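Local coordinates for AP endonuclease, family 2 (Brucella melitensis biovar Abortus, PDB 3NGF), which binds a manganese ion in a TIM barrel of the hyi family and probably interconverts hydroxypyruvate and its isomer, as a hydroxypyruvate isomerase, at residues 164-169 and 200-205; 14-19 and 27-32; 42-47 and 69-74; 81-86 and 112-117. One frame throughout, in Å; residues are numbered along the deposited sequence.

Overall arrangement
The four contacts lie around a closed barrel of eight parallel strands. Contacts 2, 3 and 4 follow one another round one part of the rim. Contact 2 touches contact 3 where S17 OG lies 2.9 Å from L43 N, and contact 3 touches contact 4 where W74 CZ3 lies 4.0 Å from M113 SD; their centres are about 17 Å and 14 Å apart. Contact 1 stands apart, across the chain's centre from contacts 2 and 3. The manganese, held by E150, D185, Q211 and E247, is about 9 to 10 Å from the nearest side chain of each contact, and a glycerol, probably from the crystallisation liquor, lies beside S17 and F44.

Contact 1: residues 164-169 and 200-205; sequences HQLEAV and IEKMNG
M203 reaches from just beyond helix 196-202 to the first turn of helix 165-175, where it packs against the side chains of Q165, L166 and V169. The tight part is gathered at the thioether. M203 CG is anti to its own carbonyl carbon (chi1 -70°), and a bend at the last torsion (chi3 72°) sets CE between two neighbours: Q165 OE1 at 3.6 Å from M203 CE and V169 CG2 at 4.0 Å from the same methyl. The sulfur lies against the root of the glutamine, with M203 SD 3.8 Å from Q165 CB, and the Q165 and M203 side chains cross at about a right angle. Further back along the methionine, M203 CG meets L166 CD2 at 3.9 Å. The contact is mainly van der Waals packing, and Q165 OE1 is buried against the methyl without a hydrogen-bonding partner in the model, probably at some cost in energy.

Toward solvent the packing thins. L166 and K202 are both exposed and meet only through L166 CD1 and the aliphatic K202 CD, 4.4 Å apart. On the inner side, Q165, V169 and M203 all rest on V182 of strand 180-185, while D193 receives the backbone N of Q165 and ND1 of the N-cap residue H164. Q165 also lies about 6 Å, side chain to side chain, from the manganese ligands E150 and D185. The start of helix 165-175 meeting the residue that follows helix 196-202, over strand 180-185, belongs to the helical layer outside the strands of a TIM barrel.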
loop_
_atom_site.group_PDB
_atom_site.type_symbol
_atom_site.label_atom_id
_atom_site.label_comp_id
_atom_site.label_asym_id
_atom_site.label_seq_id
_atom_site.Cartn_x
_atom_site.Cartn_y
_atom_site.Cartn_z
ATOM N N HIS A 164 -9.518 8.900 6.379
ATOM C CA HIS A 164 -10.536 9.299 5.391
ATOM C C HIS A 164 -9.906 9.656 4.056
ATOM O O HIS A 164 -8.864 10.352 4.003
ATOM C CB HIS A 164 -11.400 10.451 5.908
ATOM C CG HIS A 164 -12.277 10.068 7.054
ATOM N ND1 HIS A 164 -13.438 9.350 6.881
ATOM C CD2 HIS A 164 -12.170 10.304 8.381
ATOM C CE1 HIS A 164 -14.002 9.139 8.058
ATOM N NE2 HIS A 164 -13.253 9.708 8.985
ATOM N N GLN A 165 -10.522 9.174 2.977
ATOM C CA GLN A 165 -9.933 9.319 1.621
ATOM C C GLN A 165 -9.822 10.747 1.095
ATOM O O GLN A 165 -8.747 11.151 0.650
ATOM C CB GLN A 165 -10.687 8.454 0.592
ATOM C CG GLN A 165 -10.734 6.986 0.909
ATOM C CD GLN A 165 -9.358 6.320 0.880
ATOM O OE1 GLN A 165 -8.472 6.715 0.104
ATOM N NE2 GLN A 165 -9.193 5.285 1.699
ATOM N N LEU A 166 -10.917 11.504 1.083
ATOM C CA LEU A 166 -10.858 12.854 0.524
ATOM C C LEU A 166 -10.031 13.786 1.426
ATOM O O LEU A 166 -9.419 14.749 0.944
ATOM C CB LEU A 166 -12.266 13.411 0.275
ATOM C CG LEU A 166 -13.108 12.691 -0.783
ATOM C CD1 LEU A 166 -14.437 13.422 -0.934
ATOM C CD2 LEU A 166 -12.392 12.638 -2.110
ATOM N N GLU A 167 -9.984 13.494 2.721
ATOM C CA GLU A 167 -9.121 14.246 3.633
ATOM C C GLU A 167 -7.662 14.032 3.212
ATOM O O GLU A 167 -6.856 14.973 3.230
ATOM C CB GLU A 167 -9.327 13.771 5.057
ATOM C CG GLU A 167 -8.443 14.450 6.071
ATOM C CD GLU A 167 -8.722 14.013 7.501
ATOM O OE1 GLU A 167 -9.527 13.069 7.724
ATOM O OE2 GLU A 167 -8.123 14.636 8.411
ATOM N N ALA A 168 -7.328 12.801 2.830
ATOM C CA ALA A 168 -5.963 12.488 2.381
ATOM C C ALA A 168 -5.653 13.202 1.063
ATOM O O ALA A 168 -4.534 13.709 0.865
ATOM C CB ALA A 168 -5.744 10.959 2.234
ATOM N N VAL A 169 -6.623 13.234 0.145
ATOM C CA VAL A 169 -6.469 13.990 -1.105
ATOM C C VAL A 169 -6.155 15.463 -0.811
ATOM O O VAL A 169 -5.273 16.066 -1.436
ATOM C CB VAL A 169 -7.701 13.874 -1.994
ATOM C CG1 VAL A 169 -7.632 14.860 -3.146
ATOM C CG2 VAL A 169 -7.858 12.408 -2.492
ATOM N N ILE A 200 -14.255 6.908 -6.146
ATOM C CA ILE A 200 -13.231 6.588 -7.158
ATOM C C ILE A 200 -13.239 7.617 -8.257
ATOM O O ILE A 200 -12.167 8.107 -8.667
ATOM C CB ILE A 200 -13.408 5.157 -7.759
ATOM C CG1 ILE A 200 -13.108 4.105 -6.678
ATOM C CG2 ILE A 200 -12.504 4.975 -8.986
ATOM C CD1 ILE A 200 -13.461 2.646 -7.060
ATOM N N GLU A 201 -14.441 7.979 -8.692
ATOM C CA GLU A 201 -14.627 8.991 -9.718
ATOM C C GLU A 201 -14.131 10.380 -9.291
ATOM O O GLU A 201 -13.463 11.079 -10.100
ATOM C CB GLU A 201 -16.091 9.003 -10.175
ATOM C CG GLU A 201 -16.422 7.752 -11.022
ATOM C CD GLU A 201 -17.888 7.557 -11.296
ATOM O OE1 GLU A 201 -18.710 8.238 -10.674
ATOM O OE2 GLU A 201 -18.224 6.711 -12.157
ATOM N N LYS A 202 -14.400 10.761 -8.039
ATOM C CA LYS A 202 -13.904 12.032 -7.488
ATOM C C LYS A 202 -12.378 12.007 -7.355
ATOM O O LYS A 202 -11.714 13.027 -7.553
ATOM C CB LYS A 202 -14.491 12.317 -6.096
ATOM C CG LYS A 202 -15.970 12.551 -6.021
ATOM C CD LYS A 202 -16.508 12.209 -4.589
ATOM C CE LYS A 202 -17.878 12.788 -4.326
ATOM N NZ LYS A 202 -18.368 12.533 -2.923
ATOM N N MET A 203 -11.825 10.837 -7.029
ATOM C CA MET A 203 -10.391 10.699 -6.756
ATOM C C MET A 203 -9.582 10.415 -8.016
ATOM O O MET A 203 -8.376 10.191 -7.937
ATOM C CB MET A 203 -10.143 9.585 -5.739
ATOM C CG MET A 203 -10.619 9.898 -4.302
ATOM S SD MET A 203 -10.436 8.512 -3.167
ATOM C CE MET A 203 -8.621 8.496 -2.988
ATOM N N ASN A 204 -10.240 10.398 -9.175
ATOM C CA ASN A 204 -9.576 9.926 -10.380
ATOM C C ASN A 204 -8.355 10.790 -10.647
ATOM O O ASN A 204 -8.427 12.016 -10.567
ATOM C CB ASN A 204 -10.507 9.950 -11.562
ATOM C CG ASN A 204 -9.879 9.336 -12.808
ATOM O OD1 ASN A 204 -9.051 8.404 -12.724
ATOM N ND2 ASN A 204 -10.275 9.849 -13.967
ATOM N N GLY A 205 -7.236 10.132 -10.918
ATOM C CA GLY A 205 -5.948 10.822 -11.111
ATOM C C GLY A 205 -5.207 11.170 -9.821
ATOM O O GLY A 205 -4.111 11.747 -9.887
#

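Contact 2: residues 14-19 and 27-32; sequences ANLSTM and ERFRLA
L16 and R28 join the end of strand 11-15 to helix 25-34, the strand and helix of the first beta-alpha-beta unit of the TIM barrel. Apolar packing centres on the leucine. L16 CG is anti to its carbonyl carbon (chi1 -51°), which carries it toward F29 and A32 of the helix. L16 CD1 sits over the centre of the F29 ring, 3.6 Å from its centroid and 10° off the normal, a CH-pi contact. The other methyl, L16 CD2, meets A32 CB at 3.9 Å, and A32 CB in turn touches A14 CB at 4.0 Å. V40 of the next strand adjoins both L16 and A32.

The polar contacts gather in the loop after the strand. The Asx turn of N15 shapes this loop: its OD1 accepts from the backbone N of S17 and of T18, which approach from opposite faces of its plane, while N15 ND2 is held by E41. S17 OG bonds to L43 N and to a glycerol, consistent with a pocket here, about 10 Å from the manganese. R28 NE donates to V23 O, outside the two segments. A water bridges S17 O and R28 NH1. The direct bond runs from R28 NH1 to L16 O, 2.8 Å long, with an N-H...O angle of 157° and the oxygen close to the guanidinium plane.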
loop_
_atom_site.group_PDB
_atom_site.type_symbol
_atom_site.label_atom_id
_atom_site.label_comp_id
_atom_site.label_asym_id
_atom_site.label_seq_id
_atom_site.Cartn_x
_atom_site.Cartn_y
_atom_site.Cartn_z
ATOM N N ALA A 14 0.027 -10.039 -5.708
ATOM C CA ALA A 14 -0.125 -10.802 -4.473
ATOM C C ALA A 14 0.571 -10.049 -3.338
ATOM O O ALA A 14 1.684 -9.542 -3.520
ATOM C CB ALA A 14 0.476 -12.214 -4.625
ATOM N N ASN A 15 -0.095 -9.909 -2.201
ATOM C CA ASN A 15 0.567 -9.385 -1.002
ATOM C C ASN A 15 1.228 -10.535 -0.213
ATOM O O ASN A 15 0.545 -11.379 0.383
ATOM C CB ASN A 15 -0.406 -8.572 -0.130
ATOM C CG ASN A 15 0.294 -7.867 1.001
ATOM O OD1 ASN A 15 0.928 -8.518 1.824
ATOM N ND2 ASN A 15 0.204 -6.520 1.044
ATOM N N LEU A 16 2.560 -10.573 -0.218
ATOM C CA LEU A 16 3.312 -11.677 0.389
ATOM C C LEU A 16 3.441 -11.571 1.912
ATOM O O LEU A 16 3.991 -12.476 2.527
ATOM C CB LEU A 16 4.696 -11.806 -0.261
ATOM C CG LEU A 16 4.721 -11.876 -1.786
ATOM C CD1 LEU A 16 6.152 -12.199 -2.269
ATOM C CD2 LEU A 16 3.731 -12.942 -2.385
ATOM N N SER A 17 2.961 -10.480 2.519
ATOM C CA SER A 17 2.893 -10.369 3.963
ATOM C C SER A 17 1.628 -11.080 4.456
ATOM O O SER A 17 1.659 -11.726 5.505
ATOM C CB SER A 17 2.892 -8.892 4.426
ATOM O OG SER A 17 4.133 -8.241 4.096
ATOM N N THR A 18 0.535 -10.971 3.701
ATOM C CA THR A 18 -0.764 -11.561 4.133
ATOM C C THR A 18 -1.136 -12.878 3.432
ATOM O O THR A 18 -1.887 -13.696 4.001
ATOM C CB THR A 18 -1.926 -10.560 3.984
ATOM O OG1 THR A 18 -2.194 -10.291 2.603
ATOM C CG2 THR A 18 -1.652 -9.236 4.777
ATOM N N MET A 19 -0.637 -13.076 2.214
ATOM C CA MET A 19 -0.906 -14.301 1.432
ATOM C C MET A 19 0.274 -15.235 1.445
ATOM O O MET A 19 1.407 -14.815 1.673
ATOM C CB MET A 19 -1.261 -13.985 -0.023
ATOM C CG MET A 19 -2.486 -13.091 -0.204
ATOM S SD MET A 19 -2.809 -12.582 -1.881
ATOM C CE MET A 19 -3.062 -14.184 -2.690
ATOM N N GLU A 27 9.989 -18.154 0.252
ATOM C CA GLU A 27 9.329 -19.168 -0.567
ATOM C C GLU A 27 8.036 -18.644 -1.233
ATOM O O GLU A 27 7.511 -19.273 -2.165
ATOM C CB GLU A 27 9.039 -20.419 0.290
ATOM C CG GLU A 27 10.292 -21.282 0.579
ATOM C CD GLU A 27 10.095 -22.386 1.613
ATOM O OE1 GLU A 27 11.044 -22.633 2.408
ATOM O OE2 GLU A 27 9.000 -23.003 1.630
ATOM N N ARG A 28 7.535 -17.494 -0.774
ATOM C CA ARG A 28 6.245 -16.950 -1.247
ATOM C C ARG A 28 6.314 -16.401 -2.669
ATOM O O ARG A 28 5.314 -16.384 -3.382
ATOM C CB ARG A 28 5.707 -15.877 -0.273
ATOM C CG ARG A 28 5.523 -16.472 1.134
ATOM C CD ARG A 28 4.937 -15.508 2.159
ATOM N NE ARG A 28 5.071 -16.085 3.486
ATOM C CZ ARG A 28 5.154 -15.409 4.615
ATOM N NH1 ARG A 28 5.034 -14.072 4.619
ATOM N NH2 ARG A 28 5.295 -16.073 5.753
ATOM N N PHE A 29 7.511 -15.956 -3.084
ATOM C CA PHE A 29 7.697 -15.406 -4.423
ATOM C C PHE A 29 7.388 -16.447 -5.503
ATOM O O PHE A 29 6.578 -16.193 -6.411
ATOM C CB PHE A 29 9.110 -14.844 -4.593
ATOM C CG PHE A 29 9.399 -13.645 -3.710
ATOM C CD1 PHE A 29 9.241 -12.360 -4.198
ATOM C CD2 PHE A 29 9.829 -13.817 -2.404
ATOM C CE1 PHE A 29 9.506 -11.259 -3.400
ATOM C CE2 PHE A 29 10.095 -12.732 -1.590
ATOM C CZ PHE A 29 9.913 -11.444 -2.086
ATOM N N ARG A 30 7.978 -17.634 -5.367
ATOM C CA ARG A 30 7.701 -18.747 -6.285
ATOM C C ARG A 30 6.216 -19.142 -6.276
ATOM O O ARG A 30 5.604 -19.382 -7.327
ATOM C CB ARG A 30 8.536 -19.952 -5.913
ATOM C CG ARG A 30 8.304 -21.167 -6.846
ATOM C CD ARG A 30 9.173 -22.374 -6.484
ATOM N NE ARG A 30 8.926 -22.877 -5.127
ATOM C CZ ARG A 30 7.930 -23.691 -4.772
ATOM N NH1 ARG A 30 7.038 -24.132 -5.663
ATOM N NH2 ARG A 30 7.822 -24.076 -3.509
ATOM N N LEU A 31 5.635 -19.248 -5.092
ATOM C CA LEU A 31 4.218 -19.627 -5.031
ATOM C C LEU A 31 3.277 -18.605 -5.714
ATOM O O LEU A 31 2.316 -18.994 -6.393
ATOM C CB LEU A 31 3.799 -19.916 -3.602
ATOM C CG LEU A 31 4.469 -21.086 -2.878
ATOM C CD1 LEU A 31 3.716 -21.302 -1.547
ATOM C CD2 LEU A 31 4.508 -22.371 -3.699
ATOM N N ALA A 32 3.568 -17.314 -5.569
ATOM C CA ALA A 32 2.798 -16.265 -6.210
ATOM C C ALA A 32 2.940 -16.349 -7.713
ATOM O O ALA A 32 1.952 -16.277 -8.426
ATOM C CB ALA A 32 3.253 -14.848 -5.702
HETATM O O HOH W 1 4.175 -11.991 6.900
#

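Contact 3: residues 42-47 and 69-74; sequences FLFPYD and MPPGDW
F44 and Y46, from the loop after strand 39-41, each lie against a proline of the loop after strand 63-68. P71 CG stands over a face of the F44 ring, 4.0 Å from its centroid, and the two side chains meet tip to tip. The F44 edge points at the face of the W74 six-membered ring in an offset edge-to-face pair, the planes at 65° and F44 CZ 3.6 Å from W74 CZ3. P70 CG likewise covers one face of Y46, 4.0 Å from the ring centroid, with P45 CD on the opposite face, so the tyrosine is clasped between two prolines.

In the next shell, Y46 OH is hydrogen-bonded to N68 O, just before the second loop, and the Y46 ring meets Y101 of helix 88-104 edge-to-face. R79 makes a cation-pi contact with W74 and also bonds to its carbonyl O. A glycerol lies about 4 Å from the F44 side chain.

Carbon-rich rings carry this contact through CH-pi and edge-to-face packing, consistent with a largely apolar wall beside a probable pocket, the manganese lying about 10 Å from the W74 side chain.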
loop_
_atom_site.group_PDB
_atom_site.type_symbol
_atom_site.label_atom_id
_atom_site.label_comp_id
_atom_site.label_asym_id
_atom_site.label_seq_id
_atom_site.Cartn_x
_atom_site.Cartn_y
_atom_site.Cartn_z
ATOM N N PHE A 42 4.466 -6.176 -0.396
ATOM C CA PHE A 42 4.544 -6.630 0.987
ATOM C C PHE A 42 4.831 -5.412 1.843
ATOM O O PHE A 42 5.059 -4.341 1.293
ATOM C CB PHE A 42 5.598 -7.755 1.213
ATOM C CG PHE A 42 6.889 -7.540 0.478
ATOM C CD1 PHE A 42 7.774 -6.554 0.891
ATOM C CD2 PHE A 42 7.208 -8.301 -0.626
ATOM C CE1 PHE A 42 8.983 -6.337 0.197
ATOM C CE2 PHE A 42 8.411 -8.094 -1.308
ATOM C CZ PHE A 42 9.283 -7.139 -0.908
ATOM N N LEU A 43 4.792 -5.531 3.166
ATOM C CA LEU A 43 4.985 -4.348 4.001
ATOM C C LEU A 43 6.454 -3.955 4.099
ATOM O O LEU A 43 6.853 -2.878 3.624
ATOM C CB LEU A 43 4.367 -4.566 5.385
ATOM C CG LEU A 43 2.854 -4.371 5.346
ATOM C CD1 LEU A 43 2.186 -5.535 4.705
ATOM C CD2 LEU A 43 2.277 -4.095 6.746
ATOM N N PHE A 44 7.271 -4.840 4.666
ATOM C CA PHE A 44 8.651 -4.487 5.024
ATOM C C PHE A 44 9.682 -5.496 4.554
ATOM O O PHE A 44 9.639 -6.655 4.956
ATOM C CB PHE A 44 8.782 -4.282 6.547
ATOM C CG PHE A 44 7.695 -3.428 7.152
ATOM C CD1 PHE A 44 7.609 -2.069 6.876
ATOM C CD2 PHE A 44 6.750 -3.981 8.009
ATOM C CE1 PHE A 44 6.612 -1.272 7.443
ATOM C CE2 PHE A 44 5.748 -3.192 8.559
ATOM C CZ PHE A 44 5.683 -1.836 8.281
ATOM N N PRO A 45 10.631 -5.060 3.715
ATOM C CA PRO A 45 11.718 -5.949 3.287
ATOM C C PRO A 45 12.971 -5.899 4.170
ATOM O O PRO A 45 13.951 -6.599 3.882
ATOM C CB PRO A 45 12.065 -5.390 1.922
ATOM C CG PRO A 45 11.827 -3.934 2.077
ATOM C CD PRO A 45 10.645 -3.787 2.979
ATOM N N TYR A 46 12.948 -5.101 5.236
ATOM C CA TYR A 46 14.180 -4.630 5.869
ATOM C C TYR A 46 14.915 -5.693 6.678
ATOM O O TYR A 46 16.093 -5.492 7.003
ATOM C CB TYR A 46 13.924 -3.352 6.698
ATOM C CG TYR A 46 13.250 -2.301 5.844
ATOM C CD1 TYR A 46 13.918 -1.728 4.776
ATOM C CD2 TYR A 46 11.930 -1.948 6.041
ATOM C CE1 TYR A 46 13.324 -0.830 3.961
ATOM C CE2 TYR A 46 11.320 -1.035 5.226
ATOM C CZ TYR A 46 12.007 -0.488 4.168
ATOM O OH TYR A 46 11.406 0.428 3.325
ATOM N N ASP A 47 14.240 -6.809 7.005
ATOM C CA ASP A 47 14.902 -7.929 7.696
ATOM C C ASP A 47 15.573 -8.903 6.722
ATOM O O ASP A 47 16.148 -9.909 7.161
ATOM C CB ASP A 47 13.934 -8.677 8.631
ATOM C CG ASP A 47 14.661 -9.430 9.782
ATOM O OD1 ASP A 47 15.620 -8.883 10.409
ATOM O OD2 ASP A 47 14.252 -10.583 10.077
ATOM N N MET A 69 7.958 2.280 3.712
ATOM C CA MET A 69 9.149 2.782 4.381
ATOM C C MET A 69 9.229 2.223 5.824
ATOM O O MET A 69 8.217 1.774 6.373
ATOM C CB MET A 69 9.128 4.313 4.385
ATOM C CG MET A 69 9.028 4.931 2.994
ATOM S SD MET A 69 9.266 6.696 3.063
ATOM C CE MET A 69 9.401 7.112 1.311
ATOM N N PRO A 70 10.418 2.253 6.446
ATOM C CA PRO A 70 10.531 1.725 7.817
ATOM C C PRO A 70 9.493 2.391 8.743
ATOM O O PRO A 70 9.278 3.613 8.662
ATOM C CB PRO A 70 11.960 2.085 8.214
ATOM C CG PRO A 70 12.705 2.169 6.932
ATOM C CD PRO A 70 11.727 2.651 5.897
ATOM N N PRO A 71 8.840 1.607 9.603
ATOM C CA PRO A 71 7.735 2.121 10.425
ATOM C C PRO A 71 8.101 2.629 11.831
ATOM O O PRO A 71 7.223 3.115 12.554
ATOM C CB PRO A 71 6.872 0.888 10.567
ATOM C CG PRO A 71 7.851 -0.193 10.684
ATOM C CD PRO A 71 8.976 0.152 9.759
ATOM N N GLY A 72 9.370 2.514 12.205
ATOM C CA GLY A 72 9.793 2.705 13.602
ATOM C C GLY A 72 9.769 1.377 14.344
ATOM O O GLY A 72 9.970 0.333 13.742
ATOM N N ASP A 73 9.506 1.416 15.642
ATOM C CA ASP A 73 9.516 0.217 16.487
ATOM C C ASP A 73 8.146 -0.475 16.451
ATOM O O ASP A 73 7.297 -0.207 17.292
ATOM C CB ASP A 73 9.876 0.619 17.924
ATOM C CG ASP A 73 10.165 -0.561 18.834
ATOM O OD1 ASP A 73 9.935 -1.736 18.453
ATOM O OD2 ASP A 73 10.634 -0.286 19.969
ATOM N N TRP A 74 7.948 -1.353 15.476
ATOM C CA TRP A 74 6.652 -2.040 15.267
ATOM C C TRP A 74 6.229 -2.880 16.468
ATOM O O TRP A 74 5.072 -2.815 16.919
ATOM C CB TRP A 74 6.710 -2.924 14.032
ATOM C CG TRP A 74 5.347 -3.441 13.592
ATOM C CD1 TRP A 74 4.724 -4.585 14.021
ATOM C CD2 TRP A 74 4.451 -2.826 12.656
ATOM N NE1 TRP A 74 3.502 -4.719 13.403
ATOM C CE2 TRP A 74 3.307 -3.656 12.564
ATOM C CE3 TRP A 74 4.496 -1.654 11.896
ATOM C CZ2 TRP A 74 2.220 -3.347 11.739
ATOM C CZ3 TRP A 74 3.425 -1.356 11.068
ATOM C CH2 TRP A 74 2.302 -2.201 10.990
#

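Contact 4: residues 81-86 and 112-117; sequences MAAISG and AMSGIT
A82 (phi -54°, psi -31°) and A83 are the two central residues of a type I turn from M81 to I84, closed by the bond from I84 N to M81 O, and it is this turn that sets consecutive amides against the 112-117 segment. A82 N donates to M113 O at 3.1 Å and A83 N to S114 O at 2.9 Å, both in the carbonyl plane on a lone pair. M81 N makes only a weak bond to M113 O; a water accepts from M81 N and lies within bonding distance of M113 O.

Small side chains permit the close approach. A82 CB lies 3.2 Å from M113 O, and A83 CB meets S114 CB at 4.0 Å and T117 CG2 at 3.9 Å. G115 has a positive phi (107°), and the I84 CD1 methyl lies 4.4 Å from G115 CA.

Outside the pair, N132 of helix 122-140 binds A82 O, and Y160 binds S114 N. M113 extends toward the metal site, its side chain about 6 Å from that of E150. The two backbone bonds link the loops directly, with only small side chains between them at A82 and A83, which suggests a tightly held junction.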
loop_
_atom_site.group_PDB
_atom_site.type_symbol
_atom_site.label_atom_id
_atom_site.label_comp_id
_atom_site.label_asym_id
_atom_site.label_seq_id
_atom_site.Cartn_x
_atom_site.Cartn_y
_atom_site.Cartn_z
ATOM N N MET A 81 6.019 7.279 11.354
ATOM C CA MET A 81 6.328 8.526 12.058
ATOM C C MET A 81 6.203 9.781 11.201
ATOM O O MET A 81 6.536 10.880 11.671
ATOM C CB MET A 81 7.740 8.451 12.600
ATOM C CG MET A 81 8.771 8.489 11.503
ATOM S SD MET A 81 10.274 7.715 12.070
ATOM C CE MET A 81 9.780 5.991 12.160
ATOM N N ALA A 82 5.707 9.650 9.969
ATOM C CA ALA A 82 5.636 10.816 9.041
ATOM C C ALA A 82 4.896 12.015 9.637
ATOM O O ALA A 82 5.250 13.153 9.341
ATOM C CB ALA A 82 5.020 10.460 7.696
ATOM N N ALA A 83 3.916 11.767 10.511
ATOM C CA ALA A 83 3.121 12.859 11.103
ATOM C C ALA A 83 3.477 13.175 12.555
ATOM O O ALA A 83 2.692 13.821 13.233
ATOM C CB ALA A 83 1.595 12.553 10.992
ATOM N N ILE A 84 4.634 12.726 13.039
ATOM C CA ILE A 84 4.992 12.919 14.453
ATOM C C ILE A 84 6.123 13.926 14.602
ATOM O O ILE A 84 7.284 13.634 14.300
ATOM C CB ILE A 84 5.364 11.585 15.128
ATOM C CG1 ILE A 84 4.154 10.631 15.108
ATOM C CG2 ILE A 84 5.815 11.804 16.559
ATOM C CD1 ILE A 84 4.402 9.262 15.774
ATOM N N SER A 85 5.780 15.119 15.086
ATOM C CA SER A 85 6.768 16.175 15.273
ATOM C C SER A 85 7.927 15.685 16.120
ATOM O O SER A 85 7.729 14.982 17.121
ATOM C CB SER A 85 6.139 17.395 15.934
ATOM O OG SER A 85 7.104 18.426 16.079
ATOM N N GLY A 86 9.138 16.050 15.708
ATOM C CA GLY A 86 10.345 15.668 16.433
ATOM C C GLY A 86 11.070 14.443 15.916
ATOM O O GLY A 86 12.219 14.220 16.302
ATOM N N ALA A 112 4.639 5.720 2.752
ATOM C CA ALA A 112 5.183 6.301 3.985
ATOM C C ALA A 112 4.096 6.350 5.053
ATOM O O ALA A 112 3.145 7.126 4.926
ATOM C CB ALA A 112 5.718 7.695 3.705
ATOM N N MET A 113 4.246 5.539 6.093
ATOM C CA MET A 113 3.285 5.481 7.194
ATOM C C MET A 113 3.386 6.726 8.092
ATOM O O MET A 113 4.466 7.312 8.263
ATOM C CB MET A 113 3.497 4.203 8.011
ATOM C CG MET A 113 3.294 2.901 7.190
ATOM S SD MET A 113 3.175 1.490 8.296
ATOM C CE MET A 113 1.550 1.687 8.986
ATOM N N SER A 114 2.257 7.118 8.665
ATOM C CA SER A 114 2.150 8.397 9.372
ATOM C C SER A 114 2.267 8.325 10.895
ATOM O O SER A 114 2.697 9.294 11.529
ATOM C CB SER A 114 0.848 9.130 8.990
ATOM O OG SER A 114 0.952 9.738 7.709
ATOM N N GLY A 115 1.838 7.213 11.487
ATOM C CA GLY A 115 1.931 7.024 12.932
ATOM C C GLY A 115 0.577 7.135 13.603
ATOM O O GLY A 115 -0.391 7.636 13.014
ATOM N N ILE A 116 0.535 6.663 14.846
ATOM C CA ILE A 116 -0.570 6.899 15.766
ATOM C C ILE A 116 -0.371 8.301 16.365
ATOM O O ILE A 116 0.608 8.526 17.111
ATOM C CB ILE A 116 -0.580 5.852 16.916
ATOM C CG1 ILE A 116 -0.638 4.419 16.378
ATOM C CG2 ILE A 116 -1.722 6.114 17.911
ATOM C CD1 ILE A 116 -1.806 4.147 15.488
ATOM N N THR A 117 -1.294 9.214 16.056
ATOM C CA THR A 117 -1.203 10.628 16.448
ATOM C C THR A 117 -2.285 11.087 17.441
ATOM O O THR A 117 -2.364 12.280 17.772
ATOM C CB THR A 117 -1.264 11.517 15.209
ATOM O OG1 THR A 117 -2.464 11.234 14.471
ATOM C CG2 THR A 117 -0.028 11.268 14.339
HETATM O O HOH W 2 7.074 6.211 8.722
#